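Local coordinates for protein staphylococcal superantigen-like 1 (Staphylococcus aureus, PDB 4O1N) that probably promotes virulence by proteolytically cleaving host proteins, including type I and type IV collagens and the cytokines IL8, IL17A and IFN-gamma, at residues P34-K39 against Q61-T66; F86-G91 against L147-R152; I171-N176 against E196-T201. All blocks are in the same frame, centred on the assembly; numbering follows the deposited sequence.

Interaction 1. Residues P34-K39 against Q61-T66; sequences PILERK and QHSRIT
Leu36 meets Gln61 and Ser63 within the OB-fold domain, across a curved sheet in which strands 83-87 and 98-106 separate strand 36-38 from strand 61-66. The strands bearing these residues are therefore not backbone partners: the closest CA pair, Leu36 and Gln61, is 9.1 Å apart, and the gap is bridged by side chains alone.

One methyl does the touching. Leu36 carries its CG anti to the backbone N (chi1 169°), and from there CD2 extends to meet the opposing strand. On that strand Ser63 OG lies 3.9 Å from Leu36 CD2. Gln61 arrives from the opposite direction. Its chi1 of -162° sets CG against the same methyl, and the bend at chi2 swings CD and OE1 alongside it. Ile87 of strand 83-87 packs on both Leu36 and Ser63, so an intervening strand contributes to this group. Asn98 of strand 98-106 likewise touches Leu36 and Gln61. Gln61 CG and CD each stand 4.0 Å from Leu36 CD2, and Gln61 OE1 is 4.1 Å from that carbon.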
ATOM      1  N   PRO A  34      -6.678  -9.493   5.407  1.00 29.38           N
ATOM      2  CA  PRO A  34      -6.868  -8.382   6.320  1.00 28.75           C
ATOM      3  C   PRO A  34      -5.596  -7.592   6.535  1.00 28.13           C
ATOM      4  O   PRO A  34      -4.505  -8.098   6.312  1.00 28.20           O
ATOM      5  CB  PRO A  34      -7.302  -9.057   7.629  1.00 29.36           C
ATOM      6  CG  PRO A  34      -6.840 -10.448   7.524  1.00 30.35           C
ATOM      7  CD  PRO A  34      -6.830 -10.800   6.072  1.00 30.04           C
ATOM      8  N   ILE A  35      -5.770  -6.355   6.983  1.00 27.36           N
ATOM      9  CA  ILE A  35      -4.710  -5.399   7.123  1.00 26.09           C
ATOM     10  C   ILE A  35      -4.599  -4.939   8.546  1.00 25.85           C
ATOM     11  O   ILE A  35      -5.599  -4.630   9.162  1.00 26.08           O
ATOM     12  CB  ILE A  35      -5.014  -4.142   6.303  1.00 25.86           C
ATOM     13  CG1 ILE A  35      -5.131  -4.494   4.823  1.00 26.47           C
ATOM     14  CG2 ILE A  35      -3.933  -3.090   6.486  1.00 26.78           C
ATOM     15  CD1 ILE A  35      -3.872  -5.085   4.201  1.00 27.10           C
ATOM     16  N   LEU A  36      -3.370  -4.871   9.046  1.00 23.71           N
ATOM     17  CA  LEU A  36      -3.108  -4.223  10.281  1.00 23.91           C
ATOM     18  C   LEU A  36      -2.503  -2.859   9.924  1.00 25.04           C
ATOM     19  O   LEU A  36      -1.385  -2.756   9.370  1.00 25.35           O
ATOM     20  CB  LEU A  36      -2.145  -5.059  11.131  1.00 23.86           C
ATOM     21  CG  LEU A  36      -1.602  -4.319  12.355  1.00 23.80           C
ATOM     22  CD1 LEU A  36      -2.787  -3.943  13.238  1.00 24.33           C
ATOM     23  CD2 LEU A  36      -0.614  -5.159  13.129  1.00 24.34           C
ATOM     24  N   GLU A  37      -3.238  -1.818  10.276  1.00 25.92           N
ATOM     25  CA  GLU A  37      -2.917  -0.462   9.896  1.00 28.18           C
ATOM     26  C   GLU A  37      -2.905   0.419  11.167  1.00 29.51           C
ATOM     27  O   GLU A  37      -3.945   0.584  11.796  1.00 28.29           O
ATOM     28  CB  GLU A  37      -3.954   0.026   8.899  1.00 27.77           C
ATOM     29  CG  GLU A  37      -3.747   1.456   8.439  1.00 31.84           C
ATOM     30  CD  GLU A  37      -4.799   1.909   7.438  1.00 32.31           C
ATOM     31  OE1 GLU A  37      -4.760   3.044   6.970  1.00 35.43           O
ATOM     32  OE2 GLU A  37      -5.676   1.129   7.120  1.00 34.42           O
ATOM     33  N   ARG A  38      -1.739   0.956  11.530  1.00 30.46           N
ATOM     34  CA  ARG A  38      -1.595   1.781  12.708  1.00 35.89           C
ATOM     35  C   ARG A  38      -0.725   2.944  12.380  1.00 34.59           C
ATOM     36  O   ARG A  38       0.253   2.768  11.667  1.00 36.67           O
ATOM     37  CB  ARG A  38      -0.927   0.979  13.827  1.00 43.34           C
ATOM     38  CG  ARG A  38      -1.837  -0.070  14.468  1.00 50.28           C
ATOM     39  CD  ARG A  38      -3.097   0.520  15.124  1.00 54.39           C
ATOM     40  NE  ARG A  38      -3.875  -0.507  15.834  1.00 62.96           N
ATOM     41  CZ  ARG A  38      -4.300  -0.403  17.100  1.00 77.60           C
ATOM     42  NH1 ARG A  38      -4.108   0.708  17.827  1.00 81.49           N
ATOM     43  NH2 ARG A  38      -4.959  -1.413  17.655  1.00 87.22           N
ATOM     44  N   LYS A  39      -1.031   4.094  12.979  1.00 35.44           N
ATOM     45  CA  LYS A  39      -0.255   5.340  12.803  1.00 37.45           C
ATOM     46  C   LYS A  39       0.436   5.815  14.073  1.00 35.82           C
ATOM     47  O   LYS A  39      -0.045   5.523  15.179  1.00 34.67           O
ATOM     48  CB  LYS A  39      -1.161   6.438  12.300  1.00 39.01           C
ATOM     49  CG  LYS A  39      -1.976   5.961  11.114  1.00 41.95           C
ATOM     50  CD  LYS A  39      -2.607   7.083  10.298  1.00 42.12           C
ATOM     51  CE  LYS A  39      -3.417   6.498   9.145  1.00 45.99           C
ATOM     52  NZ  LYS A  39      -4.121   7.555   8.357  1.00 48.03           N
ATOM     53  N   GLN A  61      -0.298  -7.477  19.418  1.00 47.85           N
ATOM     54  CA  GLN A  61      -0.059  -7.921  18.057  1.00 45.39           C
ATOM     55  C   GLN A  61       1.326  -7.603  17.529  1.00 43.88           C
ATOM     56  O   GLN A  61       1.768  -6.454  17.559  1.00 43.36           O
ATOM     57  CB  GLN A  61      -1.071  -7.321  17.124  1.00 45.28           C
ATOM     58  CG  GLN A  61      -1.141  -8.083  15.817  1.00 43.86           C
ATOM     59  CD  GLN A  61      -2.511  -8.034  15.224  1.00 44.82           C
ATOM     60  OE1 GLN A  61      -2.732  -8.546  14.111  1.00 41.77           O
ATOM     61  NE2 GLN A  61      -3.463  -7.407  15.965  1.00 41.66           N
ATOM     62  N   HIS A  62       1.968  -8.623  16.965  1.00 42.84           N
ATOM     63  CA  HIS A  62       3.409  -8.614  16.790  1.00 41.78           C
ATOM     64  C   HIS A  62       3.801  -8.834  15.332  1.00 36.07           C
ATOM     65  O   HIS A  62       3.336  -9.771  14.684  1.00 31.76           O
ATOM     66  CB  HIS A  62       3.999  -9.667  17.727  1.00 45.96           C
ATOM     67  CG  HIS A  62       5.486  -9.768  17.683  1.00 56.25           C
ATOM     68  ND1 HIS A  62       6.290  -9.178  18.632  1.00 64.91           N
ATOM     69  CD2 HIS A  62       6.317 -10.428  16.834  1.00 58.71           C
ATOM     70  CE1 HIS A  62       7.554  -9.445  18.352  1.00 67.47           C
ATOM     71  NE2 HIS A  62       7.599 -10.204  17.267  1.00 62.15           N
ATOM     72  N   SER A  63       4.672  -7.959  14.823  1.00 32.64           N
ATOM     73  CA  SER A  63       4.965  -7.943  13.394  1.00 31.36           C
ATOM     74  C   SER A  63       6.428  -7.737  13.059  1.00 28.90           C
ATOM     75  O   SER A  63       7.113  -6.916  13.660  1.00 28.29           O
ATOM     76  CB  SER A  63       4.154  -6.823  12.680  1.00 29.65           C
ATOM     77  OG  SER A  63       2.784  -7.105  12.671  1.00 28.59           O
ATOM     78  N   ARG A  64       6.871  -8.435  12.036  1.00 28.08           N
ATOM     79  CA  ARG A  64       8.192  -8.212  11.472  1.00 29.80           C
ATOM     80  C   ARG A  64       8.107  -7.891   9.961  1.00 30.71           C
ATOM     81  O   ARG A  64       7.652  -8.701   9.141  1.00 27.98           O
ATOM     82  CB  ARG A  64       9.071  -9.421  11.759  1.00 31.09           C
ATOM     83  CG  ARG A  64      10.533  -9.262  11.377  1.00 32.57           C
ATOM     84  CD  ARG A  64      10.825 -10.042  10.120  1.00 35.20           C
ATOM     85  NE  ARG A  64      11.740 -11.131  10.345  1.00 37.18           N
ATOM     86  CZ  ARG A  64      11.924 -12.167   9.529  1.00 38.56           C
ATOM     87  NH1 ARG A  64      11.251 -12.309   8.400  1.00 38.73           N
ATOM     88  NH2 ARG A  64      12.804 -13.077   9.875  1.00 39.89           N
ATOM     89  N   ILE A  65       8.552  -6.682   9.611  1.00 32.15           N
ATOM     90  CA  ILE A  65       8.377  -6.138   8.266  1.00 30.86           C
ATOM     91  C   ILE A  65       9.695  -6.146   7.542  1.00 29.83           C
ATOM     92  O   ILE A  65      10.609  -5.500   7.978  1.00 30.63           O
ATOM     93  CB  ILE A  65       7.860  -4.696   8.330  1.00 31.12           C
ATOM     94  CG1 ILE A  65       6.511  -4.681   9.047  1.00 31.95           C
ATOM     95  CG2 ILE A  65       7.710  -4.099   6.936  1.00 30.89           C
ATOM     96  CD1 ILE A  65       5.970  -3.297   9.288  1.00 32.18           C
ATOM     97  N   THR A  66       9.783  -6.885   6.443  1.00 28.24           N
ATOM     98  CA  THR A  66      10.981  -6.902   5.636  1.00 27.45           C
ATOM     99  C   THR A  66      11.102  -5.622   4.809  1.00 29.67           C
ATOM    100  O   THR A  66      10.132  -5.173   4.196  1.00 27.14           O
ATOM    101  CB  THR A  66      11.007  -8.112   4.684  1.00 27.55           C
ATOM    102  OG1 THR A  66      10.741  -9.326   5.397  1.00 26.13           O
ATOM    103  CG2 THR A  66      12.366  -8.282   4.015  1.00 26.62           C
TER

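Interaction 2. Residues F86-G91 against L147-R152; sequences FILREG and LDYRLR
Phe86 of strand 83-87 and the nearby Leu88 pack on Tyr149 and Arg150 of helix 144-159 in the beta-grasp domain, so this contact belongs to the interface between the two domains of the staphylococcal toxin fold.

The apolar part centres on Tyr149, whose CG lies anti to the backbone N (chi1 -176°), directing the ring at the strand. Phe86 crosses it at about a right angle, with Phe86 CE2 4.1 Å from Tyr149 CB and Phe86 CZ 4.1 Å from Tyr149 CD2. Leu88 lies on the same side of the Tyr149 ring plane, its CD1 3.8 Å from Tyr149 CD1.

A cation meets the aromatic ring in a different way. Arg150, bent at chi2 and chi3, curls back so that its NH1 lies at the edge of the Phe86 ring, not over its face, 3.5 Å from Phe86 CE1. Phe86 CZ in turn sits over one guanidinium face. The planes are 80° apart, so the groups are not stacked in parallel.

The ionic contacts lie around this core. Arg150 NH1 forms a salt bridge with Glu37 OE2, and its NE another with Glu153 OE1. Within the helix, Arg152 NE reaches back one turn to Asp148 OD1 at 2.6 Å, in a salt bridge on the syn side of the carboxylate, while Tyr31 OH is hydrogen-bonded to Asp148 OD2.

No polar bond links residues 86-91 to 147-152 directly: they meet by apolar packing plus the van der Waals approach of a charged NH1 to the ring edge, and that charge is probably balanced by Glu37 and Glu153.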
ATOM      1  N   PHE A  86       1.569  -0.278   7.501  1.00 24.51           N
ATOM      2  CA  PHE A  86       0.504  -0.938   6.738  1.00 23.86           C
ATOM      3  C   PHE A  86       0.961  -2.375   6.466  1.00 24.10           C
ATOM      4  O   PHE A  86       1.846  -2.626   5.646  1.00 23.85           O
ATOM      5  CB  PHE A  86       0.261  -0.187   5.433  1.00 25.05           C
ATOM      6  CG  PHE A  86      -0.983  -0.609   4.688  1.00 24.16           C
ATOM      7  CD1 PHE A  86      -2.167   0.133   4.814  1.00 25.13           C
ATOM      8  CD2 PHE A  86      -0.969  -1.708   3.850  1.00 23.72           C
ATOM      9  CE1 PHE A  86      -3.307  -0.235   4.145  1.00 24.16           C
ATOM     10  CE2 PHE A  86      -2.101  -2.081   3.167  1.00 23.82           C
ATOM     11  CZ  PHE A  86      -3.267  -1.350   3.313  1.00 24.45           C
ATOM     12  N   ILE A  87       0.354  -3.304   7.193  1.00 24.85           N
ATOM     13  CA  ILE A  87       0.893  -4.644   7.387  1.00 25.36           C
ATOM     14  C   ILE A  87      -0.054  -5.691   6.824  1.00 24.35           C
ATOM     15  O   ILE A  87      -1.241  -5.702   7.128  1.00 24.42           O
ATOM     16  CB  ILE A  87       1.078  -4.934   8.896  1.00 26.40           C
ATOM     17  CG1 ILE A  87       2.312  -4.220   9.433  1.00 25.96           C
ATOM     18  CG2 ILE A  87       1.271  -6.422   9.178  1.00 27.72           C
ATOM     19  CD1 ILE A  87       2.332  -4.135  10.943  1.00 24.29           C
ATOM     20  N   LEU A  88       0.497  -6.579   6.025  1.00 23.85           N
ATOM     21  CA  LEU A  88      -0.268  -7.619   5.383  1.00 25.11           C
ATOM     22  C   LEU A  88       0.557  -8.890   5.498  1.00 25.59           C
ATOM     23  O   LEU A  88       1.765  -8.855   5.262  1.00 28.19           O
ATOM     24  CB  LEU A  88      -0.533  -7.210   3.929  1.00 25.02           C
ATOM     25  CG  LEU A  88      -1.137  -8.289   3.035  1.00 26.95           C
ATOM     26  CD1 LEU A  88      -1.886  -7.648   1.867  1.00 29.51           C
ATOM     27  CD2 LEU A  88      -0.101  -9.258   2.498  1.00 26.31           C
ATOM     28  N   ARG A  89      -0.059 -10.001   5.878  1.00 25.88           N
ATOM     29  CA  ARG A  89       0.711 -11.223   6.142  1.00 27.73           C
ATOM     30  C   ARG A  89       0.955 -11.999   4.845  1.00 30.08           C
ATOM     31  O   ARG A  89       0.017 -12.536   4.213  1.00 28.38           O
ATOM     32  CB  ARG A  89      -0.006 -12.175   7.089  1.00 28.53           C
ATOM     33  CG  ARG A  89      -0.816 -11.610   8.247  1.00 27.80           C
ATOM     34  CD  ARG A  89      -1.649 -12.728   8.821  1.00 27.40           C
ATOM     35  NE  ARG A  89      -1.162 -13.016  10.124  1.00 29.55           N
ATOM     36  CZ  ARG A  89      -0.651 -14.148  10.598  1.00 29.82           C
ATOM     37  NH1 ARG A  89      -0.601 -15.300   9.954  1.00 28.52           N
ATOM     38  NH2 ARG A  89      -0.233 -14.093  11.837  1.00 32.45           N
ATOM     39  N   GLU A  90       2.207 -12.109   4.450  1.00 31.93           N
ATOM     40  CA  GLU A  90       2.486 -12.717   3.137  1.00 33.56           C
ATOM     41  C   GLU A  90       1.918 -14.124   2.913  1.00 35.01           C
ATOM     42  O   GLU A  90       1.278 -14.376   1.872  1.00 40.50           O
ATOM     43  CB  GLU A  90       3.976 -12.698   2.820  1.00 32.40           C
ATOM     44  CG  GLU A  90       4.442 -11.335   2.324  1.00 32.45           C
ATOM     45  CD  GLU A  90       3.735 -10.878   1.051  1.00 32.86           C
ATOM     46  OE1 GLU A  90       3.701 -11.627   0.072  1.00 33.97           O
ATOM     47  OE2 GLU A  90       3.217  -9.754   1.008  1.00 31.53           O
ATOM     48  N   GLY A  91       2.102 -15.041   3.852  1.00 34.28           N
ATOM     49  CA  GLY A  91       1.662 -16.432   3.580  1.00 33.10           C
ATOM     50  C   GLY A  91       0.337 -16.815   4.200  1.00 31.98           C
ATOM     51  O   GLY A  91      -0.337 -15.993   4.811  1.00 29.81           O
ATOM     52  N   LEU A 147      -1.673   2.049  -1.479  1.00 25.79           N
ATOM     53  CA  LEU A 147      -2.485   2.493  -2.610  1.00 25.39           C
ATOM     54  C   LEU A 147      -2.867   1.320  -3.462  1.00 24.90           C
ATOM     55  O   LEU A 147      -4.023   1.184  -3.842  1.00 25.77           O
ATOM     56  CB  LEU A 147      -1.729   3.506  -3.458  1.00 26.22           C
ATOM     57  CG  LEU A 147      -1.660   4.899  -2.845  1.00 26.04           C
ATOM     58  CD1 LEU A 147      -0.661   5.766  -3.586  1.00 27.68           C
ATOM     59  CD2 LEU A 147      -3.021   5.538  -2.903  1.00 26.82           C
ATOM     60  N   ASP A 148      -1.899   0.458  -3.746  1.00 24.63           N
ATOM     61  CA  ASP A 148      -2.176  -0.761  -4.507  1.00 25.12           C
ATOM     62  C   ASP A 148      -3.280  -1.607  -3.870  1.00 25.17           C
ATOM     63  O   ASP A 148      -4.294  -1.937  -4.520  1.00 25.31           O
ATOM     64  CB  ASP A 148      -0.920  -1.604  -4.649  1.00 25.13           C
ATOM     65  CG  ASP A 148      -1.186  -2.915  -5.326  1.00 25.89           C
ATOM     66  OD1 ASP A 148      -1.772  -2.862  -6.435  1.00 25.93           O
ATOM     67  OD2 ASP A 148      -0.841  -3.978  -4.740  1.00 25.71           O
ATOM     68  N   TYR A 149      -3.106  -1.923  -2.589  1.00 25.42           N
ATOM     69  CA  TYR A 149      -4.075  -2.747  -1.902  1.00 25.81           C
ATOM     70  C   TYR A 149      -5.433  -2.086  -1.954  1.00 25.46           C
ATOM     71  O   TYR A 149      -6.366  -2.711  -2.391  1.00 26.62           O
ATOM     72  CB  TYR A 149      -3.679  -3.058  -0.445  1.00 25.95           C
ATOM     73  CG  TYR A 149      -4.656  -4.007   0.260  1.00 26.51           C
ATOM     74  CD1 TYR A 149      -4.459  -5.387   0.273  1.00 26.03           C
ATOM     75  CD2 TYR A 149      -5.805  -3.507   0.877  1.00 27.82           C
ATOM     76  CE1 TYR A 149      -5.364  -6.230   0.875  1.00 26.22           C
ATOM     77  CE2 TYR A 149      -6.730  -4.339   1.481  1.00 26.80           C
ATOM     78  CZ  TYR A 149      -6.502  -5.691   1.486  1.00 27.54           C
ATOM     79  OH  TYR A 149      -7.422  -6.494   2.114  1.00 28.62           O
ATOM     80  N   ARG A 150      -5.537  -0.827  -1.550  1.00 26.29           N
ATOM     81  CA  ARG A 150      -6.859  -0.200  -1.355  1.00 27.14           C
ATOM     82  C   ARG A 150      -7.601   0.013  -2.659  1.00 27.60           C
ATOM     83  O   ARG A 150      -8.832  -0.077  -2.678  1.00 25.80           O
ATOM     84  CB  ARG A 150      -6.744   1.109  -0.603  1.00 27.19           C
ATOM     85  CG  ARG A 150      -6.136   0.940   0.793  1.00 28.77           C
ATOM     86  CD  ARG A 150      -7.141   1.081   1.934  1.00 27.46           C
ATOM     87  NE  ARG A 150      -7.617  -0.179   2.459  1.00 27.22           N
ATOM     88  CZ  ARG A 150      -7.439  -0.643   3.698  1.00 27.57           C
ATOM     89  NH1 ARG A 150      -6.750   0.005   4.615  1.00 27.59           N
ATOM     90  NH2 ARG A 150      -7.972  -1.793   4.027  1.00 28.78           N
ATOM     91  N   LEU A 151      -6.869   0.273  -3.751  1.00 28.94           N
ATOM     92  CA  LEU A 151      -7.527   0.468  -5.040  1.00 27.68           C
ATOM     93  C   LEU A 151      -8.029  -0.882  -5.502  1.00 27.11           C
ATOM     94  O   LEU A 151      -9.146  -0.978  -6.005  1.00 25.73           O
ATOM     95  CB  LEU A 151      -6.581   1.078  -6.050  1.00 28.50           C
ATOM     96  CG  LEU A 151      -6.196   2.506  -5.674  1.00 29.25           C
ATOM     97  CD1 LEU A 151      -4.928   2.990  -6.384  1.00 28.76           C
ATOM     98  CD2 LEU A 151      -7.340   3.441  -6.003  1.00 30.16           C
ATOM     99  N   ARG A 152      -7.233  -1.932  -5.307  1.00 26.60           N
ATOM    100  CA  ARG A 152      -7.672  -3.239  -5.769  1.00 28.48           C
ATOM    101  C   ARG A 152      -8.850  -3.723  -4.956  1.00 29.80           C
ATOM    102  O   ARG A 152      -9.802  -4.283  -5.508  1.00 31.83           O
ATOM    103  CB  ARG A 152      -6.555  -4.253  -5.750  1.00 28.76           C
ATOM    104  CG  ARG A 152      -5.456  -3.949  -6.749  1.00 29.39           C
ATOM    105  CD  ARG A 152      -4.568  -5.165  -7.024  1.00 29.15           C
ATOM    106  NE  ARG A 152      -3.208  -4.769  -7.425  1.00 28.77           N
ATOM    107  CZ  ARG A 152      -2.384  -5.478  -8.200  1.00 28.85           C
ATOM    108  NH1 ARG A 152      -2.739  -6.647  -8.698  1.00 29.43           N
ATOM    109  NH2 ARG A 152      -1.181  -5.006  -8.474  1.00 29.35           N
TER

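Interaction 3. Residues I171-N176 against E196-T201; sequences ITITMN and ESIDGT
Ile198 packs on Ile173 and Met175 at the seam where a two-stranded sheet meets the main sheet of its domain, and a single methyl makes both contacts. Ile198 CD1 lies 4.0 Å from Met175 SD, and the same methyl is 4.1 Å from Ile173 CG2. With chi1 at 59°, Ile198 CG1 is set between the backbone N and the carbonyl carbon; the extended chi2 then carries CD1 out to the opposing strand. Met175 is coiled, with bends at chi2 and chi3 that bring the sulfur obliquely past Ile198 CD1 and put Met175 CE 3.4 Å from the backbone oxygen Asp199 O.

The domain is a beta-grasp fold. Strand 171-175 is part of its five-stranded sheet, whereas 197-199 pairs with 141-143; the axes of 171-175 and 197-199 pass 9.5 Å apart at an angle of 42°, a separation bridged by side chains. Leu147 of helix 144-159 touches both Ile173 and Ile198, so the helix covers the junction. A glycerol, probably from the crystallisation liquor, is bound about 6 Å from the Ile198 side chain.

At Asp199 the chain bends in an Asx turn. Asp199 OD1 accepts from Thr201 N at 2.9 Å, and the hydroxyl Thr201 OG1 donates to the same Asp199 OD1 at 2.6 Å. Both donors approach from one face of the carboxylate, the amide on the anti side and the hydroxyl on the syn side.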
ATOM      1  N   ILE A 171      -3.266   0.253 -12.956  1.00 35.79           N
ATOM      2  CA  ILE A 171      -3.508   1.460 -12.180  1.00 30.95           C
ATOM      3  C   ILE A 171      -2.494   2.527 -12.601  1.00 30.54           C
ATOM      4  O   ILE A 171      -1.347   2.210 -12.863  1.00 29.71           O
ATOM      5  CB  ILE A 171      -3.325   1.199 -10.690  1.00 29.74           C
ATOM      6  CG1 ILE A 171      -4.432   0.251 -10.200  1.00 28.54           C
ATOM      7  CG2 ILE A 171      -3.350   2.500  -9.905  1.00 27.80           C
ATOM      8  CD1 ILE A 171      -4.087  -0.450  -8.925  1.00 27.80           C
ATOM      9  N   THR A 172      -2.925   3.781 -12.684  1.00 30.37           N
ATOM     10  CA  THR A 172      -2.023   4.890 -12.985  1.00 31.12           C
ATOM     11  C   THR A 172      -2.254   6.032 -12.020  1.00 30.07           C
ATOM     12  O   THR A 172      -3.316   6.584 -11.962  1.00 29.27           O
ATOM     13  CB  THR A 172      -2.227   5.379 -14.412  1.00 32.76           C
ATOM     14  OG1 THR A 172      -2.088   4.256 -15.283  1.00 35.51           O
ATOM     15  CG2 THR A 172      -1.201   6.447 -14.766  1.00 31.14           C
ATOM     16  N   ILE A 173      -1.254   6.351 -11.224  1.00 30.99           N
ATOM     17  CA  ILE A 173      -1.359   7.456 -10.288  1.00 31.08           C
ATOM     18  C   ILE A 173      -0.585   8.563 -10.915  1.00 29.95           C
ATOM     19  O   ILE A 173       0.588   8.385 -11.187  1.00 30.25           O
ATOM     20  CB  ILE A 173      -0.753   7.110  -8.898  1.00 31.99           C
ATOM     21  CG1 ILE A 173      -1.609   6.066  -8.187  1.00 32.13           C
ATOM     22  CG2 ILE A 173      -0.687   8.337  -8.002  1.00 33.13           C
ATOM     23  CD1 ILE A 173      -0.825   4.921  -7.577  1.00 33.33           C
ATOM     24  N   THR A 174      -1.244   9.694 -11.145  1.00 31.11           N
ATOM     25  CA  THR A 174      -0.616  10.897 -11.722  1.00 31.90           C
ATOM     26  C   THR A 174      -0.393  11.986 -10.663  1.00 30.44           C
ATOM     27  O   THR A 174      -1.338  12.395  -9.963  1.00 32.02           O
ATOM     28  CB  THR A 174      -1.479  11.448 -12.884  1.00 33.77           C
ATOM     29  OG1 THR A 174      -1.929  10.353 -13.703  1.00 35.21           O
ATOM     30  CG2 THR A 174      -0.688  12.418 -13.746  1.00 34.56           C
ATOM     31  N   MET A 175       0.852  12.450 -10.538  1.00 28.96           N
ATOM     32  CA  MET A 175       1.200  13.445  -9.523  1.00 28.54           C
ATOM     33  C   MET A 175       1.019  14.824 -10.087  1.00 29.85           C
ATOM     34  O   MET A 175       0.781  14.963 -11.265  1.00 32.26           O
ATOM     35  CB  MET A 175       2.620  13.270  -9.038  1.00 28.97           C
ATOM     36  CG  MET A 175       2.991  11.847  -8.621  1.00 29.66           C
ATOM     37  SD  MET A 175       1.990  11.212  -7.235  1.00 33.60           S
ATOM     38  CE  MET A 175       2.662  12.315  -5.962  1.00 32.71           C
ATOM     39  N   ASN A 176       1.087  15.833  -9.232  1.00 31.46           N
ATOM     40  CA  ASN A 176       0.935  17.216  -9.628  1.00 33.80           C
ATOM     41  C   ASN A 176       1.958  17.673 -10.640  1.00 35.13           C
ATOM     42  O   ASN A 176       1.671  18.524 -11.479  1.00 38.27           O
ATOM     43  CB  ASN A 176       0.973  18.137  -8.412  1.00 35.95           C
ATOM     44  CG  ASN A 176      -0.362  18.192  -7.687  1.00 40.08           C
ATOM     45  OD1 ASN A 176      -1.376  17.674  -8.162  1.00 48.24           O
ATOM     46  ND2 ASN A 176      -0.379  18.839  -6.545  1.00 44.16           N
ATOM     47  N   GLU A 196       8.191   1.632  -1.383  1.00 32.99           N
ATOM     48  CA  GLU A 196       8.311   2.937  -2.023  1.00 35.31           C
ATOM     49  C   GLU A 196       7.137   3.761  -1.553  1.00 32.55           C
ATOM     50  O   GLU A 196       6.047   3.233  -1.262  1.00 30.16           O
ATOM     51  CB  GLU A 196       8.278   2.847  -3.557  1.00 41.94           C
ATOM     52  CG  GLU A 196       9.429   2.102  -4.217  1.00 49.25           C
ATOM     53  CD  GLU A 196      10.807   2.573  -3.760  1.00 58.98           C
ATOM     54  OE1 GLU A 196      11.248   3.669  -4.202  1.00 63.59           O
ATOM     55  OE2 GLU A 196      11.454   1.837  -2.954  1.00 64.52           O
ATOM     56  N   SER A 197       7.355   5.060  -1.471  1.00 31.64           N
ATOM     57  CA  SER A 197       6.296   5.970  -1.040  1.00 31.75           C
ATOM     58  C   SER A 197       6.277   7.231  -1.864  1.00 31.31           C
ATOM     59  O   SER A 197       7.300   7.623  -2.438  1.00 32.19           O
ATOM     60  CB  SER A 197       6.494   6.344   0.422  1.00 32.21           C
ATOM     61  OG  SER A 197       7.462   7.395   0.577  1.00 30.30           O
ATOM     62  N   ILE A 198       5.120   7.885  -1.875  1.00 32.99           N
ATOM     63  CA  ILE A 198       4.920   9.125  -2.640  1.00 32.80           C
ATOM     64  C   ILE A 198       4.272  10.160  -1.765  1.00 33.02           C
ATOM     65  O   ILE A 198       3.777   9.827  -0.696  1.00 33.44           O
ATOM     66  CB  ILE A 198       4.040   8.898  -3.885  1.00 32.60           C
ATOM     67  CG1 ILE A 198       2.654   8.357  -3.504  1.00 32.82           C
ATOM     68  CG2 ILE A 198       4.739   7.949  -4.841  1.00 31.29           C
ATOM     69  CD1 ILE A 198       1.757   8.077  -4.708  1.00 33.36           C
ATOM     70  N   ASP A 199       4.268  11.407  -2.232  1.00 35.42           N
ATOM     71  CA  ASP A 199       3.653  12.505  -1.506  1.00 34.33           C
ATOM     72  C   ASP A 199       2.136  12.481  -1.718  1.00 35.09           C
ATOM     73  O   ASP A 199       1.622  12.824  -2.795  1.00 36.74           O
ATOM     74  CB  ASP A 199       4.239  13.848  -1.941  1.00 34.24           C
ATOM     75  CG  ASP A 199       3.780  14.983  -1.055  1.00 35.88           C
ATOM     76  OD1 ASP A 199       2.757  14.797  -0.357  1.00 33.89           O
ATOM     77  OD2 ASP A 199       4.417  16.060  -1.057  1.00 40.90           O
ATOM     78  N   GLY A 200       1.416  12.092  -0.679  1.00 36.31           N
ATOM     79  CA  GLY A 200      -0.046  11.934  -0.752  1.00 36.13           C
ATOM     80  C   GLY A 200      -0.807  13.250  -0.840  1.00 35.51           C
ATOM     81  O   GLY A 200      -1.959  13.273  -1.232  1.00 34.91           O
ATOM     82  N   THR A 201      -0.149  14.343  -0.473  1.00 35.41           N
ATOM     83  CA  THR A 201      -0.703  15.665  -0.625  1.00 34.40           C
ATOM     84  C   THR A 201      -0.684  16.107  -2.096  1.00 34.05           C
ATOM     85  O   THR A 201      -1.323  17.077  -2.436  1.00 36.07           O
ATOM     86  CB  THR A 201       0.058  16.730   0.237  1.00 34.91           C
ATOM     87  OG1 THR A 201       1.367  16.998  -0.284  1.00 35.98           O
ATOM     88  CG2 THR A 201       0.210  16.289   1.653  1.00 35.49           C
TER

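Overall arrangement
Interactions 1 and 2 share the OB-domain sheet: strands 36-38 and 83-87 are neighbours, joined by a probable hydrogen bond from Ile87 N to Leu36 O at 2.8 Å. Their centres are 11 Å apart, and Ile35 CD1 packs 3.6 Å from Phe86 CE2. The main polar tie across the domain boundary is the salt bridge of Glu37 OE2 with Arg150 NH1 at 2.9 Å. The helix of interaction 2 leads on to interaction 3, centred 16 Å away, where Leu147 CD1 lies 3.5 Å from Ile198 CD1. Interactions 1 and 3 sit on opposite sides of the chain's centre, with nearest atoms about 9 Å apart. Interaction 2 is thus the link, touching the contacts on both sides of the domain boundary.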